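Local coordinates for protein oxidoreductase, Gfo/Idh/MocA family (Vibrio cholerae, PDB 1XEA) that probably binds NAD(P) in its Rossmann-type domain and acts as an oxidoreductase of the Gfo/Idh/MocA family, at residues 80-84 / 106-110; 119-124 / 291-296. One frame throughout, in Å; residues are numbered along the deposited sequence.

Overall arrangement
From the N terminus the chain builds the parallel sheet of a Rossmann domain. Contact 1 is local: it sets helix 76-85 beside helix 100-112 and closes a loop of 21 residues that includes strand 90-93. The chain then runs from helix 100-112 into strand 117-120, where contact 2 opens. That second contact spans 166 residues, including the whole mixed sheet, before helix 286-311 returns to pack against 119-124 and so ties the C-terminal helix to the edge of the Rossmann sheet. The two contacts follow in series, neither nesting nor crossing, with about 16 Å between centres. Tyr107, on the side of helix 100-112 turned away from contact 1, packs on Val119, Asn292 and Leu293.

Contact 1. Residues 80-84 / 106-110; sequences AAFFL and LYELA
Two helical turns, 80-84 and 106-110, run side by side in the same direction, their axes 9.9 Å apart at closest approach and only 7° from parallel. Each holds its own i to i+4 backbone bond, Leu84 N to Ala80 O at 2.8 Å and Ala110 N to Leu106 O at 2.9 Å. The register places Ala81 CA 6.3 Å from Leu106 CA and Leu84 CA 5.8 Å from Ala110 CA. The side chains that meet are all apolar, and 255 Å² is buried. Leu106, in the mt rotamer, brings CD2 to 3.6 Å from Ala80 CB and 4.1 Å from Ala81 CB. Leu109 is tp and sets its CD2 3.6 Å from Ala81 CB and 4.2 Å from Leu84 CB. Leu84, also mt, reaches between Leu106 and Ala110: its CD1 is 3.7 Å from Leu106 O, its CD2 3.9 Å from Ala110 CB. Phe82 points away and meets Tyr56 edge-to-face, while Leu84 and Leu106 also touch Thr90 and Leu117 of the sheet. Near-parallel neighbouring helices, joined through a strand and covering a parallel sheet, are characteristic of the successive right-handed beta-alpha-beta crossovers of a Rossmann fold, here helix 76-85, strand 90-93, helix 100-112 and strand 117-120.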
loop_
_atom_site.group_PDB
_atom_site.type_symbol
_atom_site.label_atom_id
_atom_site.label_comp_id
_atom_site.label_asym_id
_atom_site.label_seq_id
_atom_site.Cartn_x
_atom_site.Cartn_y
_atom_site.Cartn_z
ATOM N N ALA A 80 -5.181 12.862 43.339
ATOM C CA ALA A 80 -4.364 13.974 42.873
ATOM C C ALA A 80 -4.179 15.022 43.965
ATOM O O ALA A 80 -3.059 15.274 44.416
ATOM C CB ALA A 80 -5.007 14.611 41.645
ATOM N N ALA A 81 -5.284 15.639 44.373
ATOM C CA ALA A 81 -5.260 16.665 45.410
ATOM C C ALA A 81 -4.446 16.206 46.614
ATOM O O ALA A 81 -3.593 16.941 47.118
ATOM C CB ALA A 81 -6.680 17.003 45.842
ATOM N N PHE A 82 -4.704 14.982 47.063
ATOM C CA PHE A 82 -4.003 14.430 48.218
ATOM C C PHE A 82 -2.490 14.606 48.166
ATOM O O PHE A 82 -1.891 15.197 49.069
ATOM C CB PHE A 82 -4.320 12.946 48.383
ATOM C CG PHE A 82 -3.694 12.332 49.599
ATOM C CD1 PHE A 82 -4.020 12.794 50.873
ATOM C CD2 PHE A 82 -2.787 11.287 49.477
ATOM C CE1 PHE A 82 -3.459 12.217 52.011
ATOM C CE2 PHE A 82 -2.219 10.702 50.609
ATOM C CZ PHE A 82 -2.555 11.169 51.880
ATOM N N PHE A 83 -1.868 14.097 47.111
ATOM C CA PHE A 83 -0.423 14.213 47.001
ATOM C C PHE A 83 0.006 15.604 46.582
ATOM O O PHE A 83 1.133 16.017 46.854
ATOM C CB PHE A 83 0.121 13.180 46.025
ATOM C CG PHE A 83 -0.233 11.775 46.390
ATOM C CD1 PHE A 83 -1.439 11.221 45.979
ATOM C CD2 PHE A 83 0.628 11.010 47.167
ATOM C CE1 PHE A 83 -1.781 9.924 46.335
ATOM C CE2 PHE A 83 0.295 9.712 47.529
ATOM C CZ PHE A 83 -0.911 9.167 47.111
ATOM N N LEU A 84 -0.887 16.328 45.919
ATOM C CA LEU A 84 -0.558 17.679 45.497
ATOM C C LEU A 84 -0.393 18.563 46.722
ATOM O O LEU A 84 0.473 19.444 46.752
ATOM C CB LEU A 84 -1.645 18.241 44.588
ATOM C CG LEU A 84 -1.572 17.734 43.155
ATOM C CD1 LEU A 84 -2.725 18.327 42.374
ATOM C CD2 LEU A 84 -0.243 18.135 42.529
ATOM N N LEU A 106 -7.708 21.366 40.493
ATOM C CA LEU A 106 -6.453 20.645 40.641
ATOM C C LEU A 106 -5.223 21.453 40.212
ATOM O O LEU A 106 -4.172 21.389 40.863
ATOM C CB LEU A 106 -6.514 19.320 39.876
ATOM C CG LEU A 106 -7.432 18.274 40.506
ATOM C CD1 LEU A 106 -7.675 17.126 39.546
ATOM C CD2 LEU A 106 -6.805 17.778 41.798
ATOM N N TYR A 107 -5.327 22.211 39.124
ATOM C CA TYR A 107 -4.177 23.001 38.703
ATOM C C TYR A 107 -3.984 24.216 39.574
ATOM O O TYR A 107 -2.850 24.597 39.868
ATOM C CB TYR A 107 -4.271 23.421 37.234
ATOM C CG TYR A 107 -3.585 22.434 36.329
ATOM C CD1 TYR A 107 -4.322 21.623 35.470
ATOM C CD2 TYR A 107 -2.203 22.243 36.397
ATOM C CE1 TYR A 107 -3.712 20.638 34.709
ATOM C CE2 TYR A 107 -1.577 21.259 35.640
ATOM C CZ TYR A 107 -2.342 20.457 34.800
ATOM O OH TYR A 107 -1.752 19.445 34.080
ATOM N N GLU A 108 -5.086 24.836 39.983
ATOM C CA GLU A 108 -4.999 25.995 40.861
ATOM C C GLU A 108 -4.313 25.511 42.134
ATOM O O GLU A 108 -3.377 26.138 42.615
ATOM C CB GLU A 108 -6.396 26.548 41.171
ATOM C CG GLU A 108 -6.734 27.849 40.430
ATOM C CD GLU A 108 -8.147 28.363 40.714
ATOM O OE1 GLU A 108 -8.536 28.448 41.902
ATOM O OE2 GLU A 108 -8.874 28.699 39.747
ATOM N N LEU A 109 -4.764 24.368 42.646
ATOM C CA LEU A 109 -4.210 23.765 43.853
ATOM C C LEU A 109 -2.721 23.485 43.727
ATOM O O LEU A 109 -1.938 23.833 44.609
ATOM C CB LEU A 109 -4.944 22.457 44.157
ATOM C CG LEU A 109 -4.365 21.554 45.261
ATOM C CD1 LEU A 109 -4.320 22.288 46.593
ATOM C CD2 LEU A 109 -5.218 20.298 45.393
ATOM N N ALA A 110 -2.340 22.838 42.630
ATOM C CA ALA A 110 -0.942 22.493 42.374
ATOM C C ALA A 110 -0.049 23.733 42.316
ATOM O O ALA A 110 1.115 23.676 42.701
ATOM C CB ALA A 110 -0.839 21.708 41.073
#

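Contact 2. Residues 119-124 / 291-296; sequences VGFNRR and RNLASH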
loop_
_atom_site.group_PDB
_atom_site.type_symbol
_atom_site.label_atom_id
_atom_site.label_comp_id
_atom_site.label_asym_id
_atom_site.label_seq_id
_atom_site.Cartn_x
_atom_site.Cartn_y
_atom_site.Cartn_z
ATOM N N VAL A 119 -0.154 15.514 32.962
ATOM C CA VAL A 119 -1.265 14.734 32.419
ATOM C C VAL A 119 -0.729 13.782 31.341
ATOM O O VAL A 119 0.093 14.171 30.511
ATOM C CB VAL A 119 -2.352 15.643 31.801
ATOM C CG1 VAL A 119 -3.486 14.790 31.277
ATOM C CG2 VAL A 119 -2.874 16.629 32.843
ATOM N N GLY A 120 -1.211 12.543 31.354
ATOM C CA GLY A 120 -0.751 11.552 30.400
ATOM C C GLY A 120 -1.348 11.560 29.008
ATOM O O GLY A 120 -2.353 10.901 28.750
ATOM N N PHE A 121 -0.714 12.294 28.104
ATOM C CA PHE A 121 -1.162 12.382 26.721
ATOM C C PHE A 121 -0.058 11.812 25.839
ATOM O O PHE A 121 0.730 12.562 25.257
ATOM C CB PHE A 121 -1.397 13.836 26.344
ATOM C CG PHE A 121 -2.660 14.424 26.903
ATOM C CD1 PHE A 121 -2.606 15.504 27.786
ATOM C CD2 PHE A 121 -3.905 13.972 26.463
ATOM C CE1 PHE A 121 -3.773 16.131 28.215
ATOM C CE2 PHE A 121 -5.083 14.588 26.882
ATOM C CZ PHE A 121 -5.016 15.672 27.758
ATOM N N ASN A 122 -0.015 10.487 25.728
ATOM C CA ASN A 122 1.019 9.829 24.943
ATOM C C ASN A 122 1.116 10.293 23.484
ATOM O O ASN A 122 2.208 10.335 22.921
ATOM C CB ASN A 122 0.849 8.305 25.014
ATOM C CG ASN A 122 -0.330 7.804 24.213
ATOM O OD1 ASN A 122 -0.179 6.903 23.393
ATOM N ND2 ASN A 122 -1.508 8.371 24.446
ATOM N N ARG A 123 -0.008 10.665 22.880
ATOM C CA ARG A 123 0.001 11.113 21.497
ATOM C C ARG A 123 0.746 12.432 21.287
ATOM O O ARG A 123 0.659 13.022 20.211
ATOM C CB ARG A 123 -1.432 11.235 20.975
ATOM C CG ARG A 123 -1.833 10.162 20.000
ATOM C CD ARG A 123 -3.264 9.714 20.229
ATOM N NE ARG A 123 -3.346 8.715 21.291
ATOM C CZ ARG A 123 -3.687 7.446 21.095
ATOM N NH1 ARG A 123 -3.988 7.007 19.881
ATOM N NH2 ARG A 123 -3.710 6.607 22.116
ATOM N N ARG A 124 1.457 12.919 22.302
ATOM C CA ARG A 124 2.236 14.156 22.138
ATOM C C ARG A 124 3.704 13.779 22.018
ATOM O O ARG A 124 4.544 14.625 21.726
ATOM C CB ARG A 124 2.107 15.082 23.346
ATOM C CG ARG A 124 0.782 15.783 23.507
ATOM C CD ARG A 124 0.871 16.790 24.652
ATOM N NE ARG A 124 -0.461 17.230 25.054
ATOM C CZ ARG A 124 -0.730 17.919 26.159
ATOM N NH1 ARG A 124 0.252 18.256 26.986
ATOM N NH2 ARG A 124 -1.985 18.252 26.439
ATOM N N ARG A 291 -2.090 24.083 27.855
ATOM C CA ARG A 291 -2.620 23.195 26.831
ATOM C C ARG A 291 -3.480 22.147 27.518
ATOM O O ARG A 291 -4.557 21.793 27.036
ATOM C CB ARG A 291 -1.485 22.527 26.046
ATOM C CG ARG A 291 -1.969 21.511 25.017
ATOM C CD ARG A 291 -0.836 20.888 24.211
ATOM N NE ARG A 291 -1.333 19.827 23.331
ATOM C CZ ARG A 291 -0.601 19.205 22.409
ATOM N NH1 ARG A 291 0.670 19.531 22.233
ATOM N NH2 ARG A 291 -1.142 18.257 21.659
ATOM N N ASN A 292 -3.007 21.656 28.657
ATOM C CA ASN A 292 -3.772 20.657 29.396
ATOM C C ASN A 292 -5.152 21.226 29.761
ATOM O O ASN A 292 -6.189 20.642 29.433
ATOM C CB ASN A 292 -3.000 20.224 30.642
ATOM C CG ASN A 292 -1.759 19.450 30.291
ATOM O OD1 ASN A 292 -1.823 18.458 29.580
ATOM N ND2 ASN A 292 -0.625 19.902 30.770
ATOM N N LEU A 293 -5.162 22.379 30.421
ATOM C CA LEU A 293 -6.408 23.012 30.793
ATOM C C LEU A 293 -7.274 23.204 29.576
ATOM O O LEU A 293 -8.411 22.746 29.525
ATOM C CB LEU A 293 -6.142 24.364 31.432
ATOM C CG LEU A 293 -5.640 24.212 32.861
ATOM C CD1 LEU A 293 -5.048 25.524 33.343
ATOM C CD2 LEU A 293 -6.786 23.762 33.754
ATOM N N ALA A 294 -6.724 23.884 28.584
ATOM C CA ALA A 294 -7.464 24.156 27.366
ATOM C C ALA A 294 -8.144 22.912 26.778
ATOM O O ALA A 294 -9.335 22.943 26.447
ATOM C CB ALA A 294 -6.540 24.789 26.336
ATOM N N SER A 295 -7.398 21.819 26.647
ATOM C CA SER A 295 -7.973 20.598 26.082
ATOM C C SER A 295 -9.128 20.038 26.914
ATOM O O SER A 295 -10.111 19.523 26.365
ATOM C CB SER A 295 -6.890 19.532 25.894
ATOM O OG SER A 295 -5.918 19.994 24.977
ATOM N N HIS A 296 -9.010 20.126 28.232
ATOM C CA HIS A 296 -10.085 19.651 29.072
ATOM C C HIS A 296 -11.206 20.678 29.074
ATOM O O HIS A 296 -12.375 20.318 29.143
ATOM C CB HIS A 296 -9.603 19.382 30.498
ATOM C CG HIS A 296 -8.704 18.191 30.615
ATOM N ND1 HIS A 296 -7.356 18.248 30.338
ATOM C CD2 HIS A 296 -8.964 16.909 30.961
ATOM C CE1 HIS A 296 -6.823 17.052 30.512
ATOM N NE2 HIS A 296 -7.778 16.222 30.890
HETATM O O HOH W 1 0.037 16.167 19.492
#
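Asn292 OD1 is the acceptor that joins the two segments: Arg124 NH2 donates to it at 3.2 Å, and Arg124 NH1 adds a weak bond at 3.3 Å. The stronger partner of Arg124 is Asp173, whose carboxylate forms salt bridges with both Arg124 and Arg291 and also bonds Ser295 OG. This shared anion helps explain how two like charges can stack, their guanidinium centres 4.0 Å apart and planes at 27°; Arg124 NE and Arg291 NE, 3.2 Å apart, are both donors and do not bond each other. A water accepts from Arg291 NH2 at 3.2 Å and donates to Arg123 O at 3.3 Å. His296 ND1 donates to Asn292 O at 2.8 Å, and its NE2 accepts from backbone Leu96 N. Phe121 sets its ring edge near Asn292 OD1 and its CZ 3.6 Å from His296 CE1, the rings oblique. Helix 286-311 thus packs against the end of strand 117-120 and the loop and 3-10 turn that follow, chiefly through Arg124, with helix 100-112 touching it through Tyr107 and Cys103 and helix 160-175 contributing Asp173.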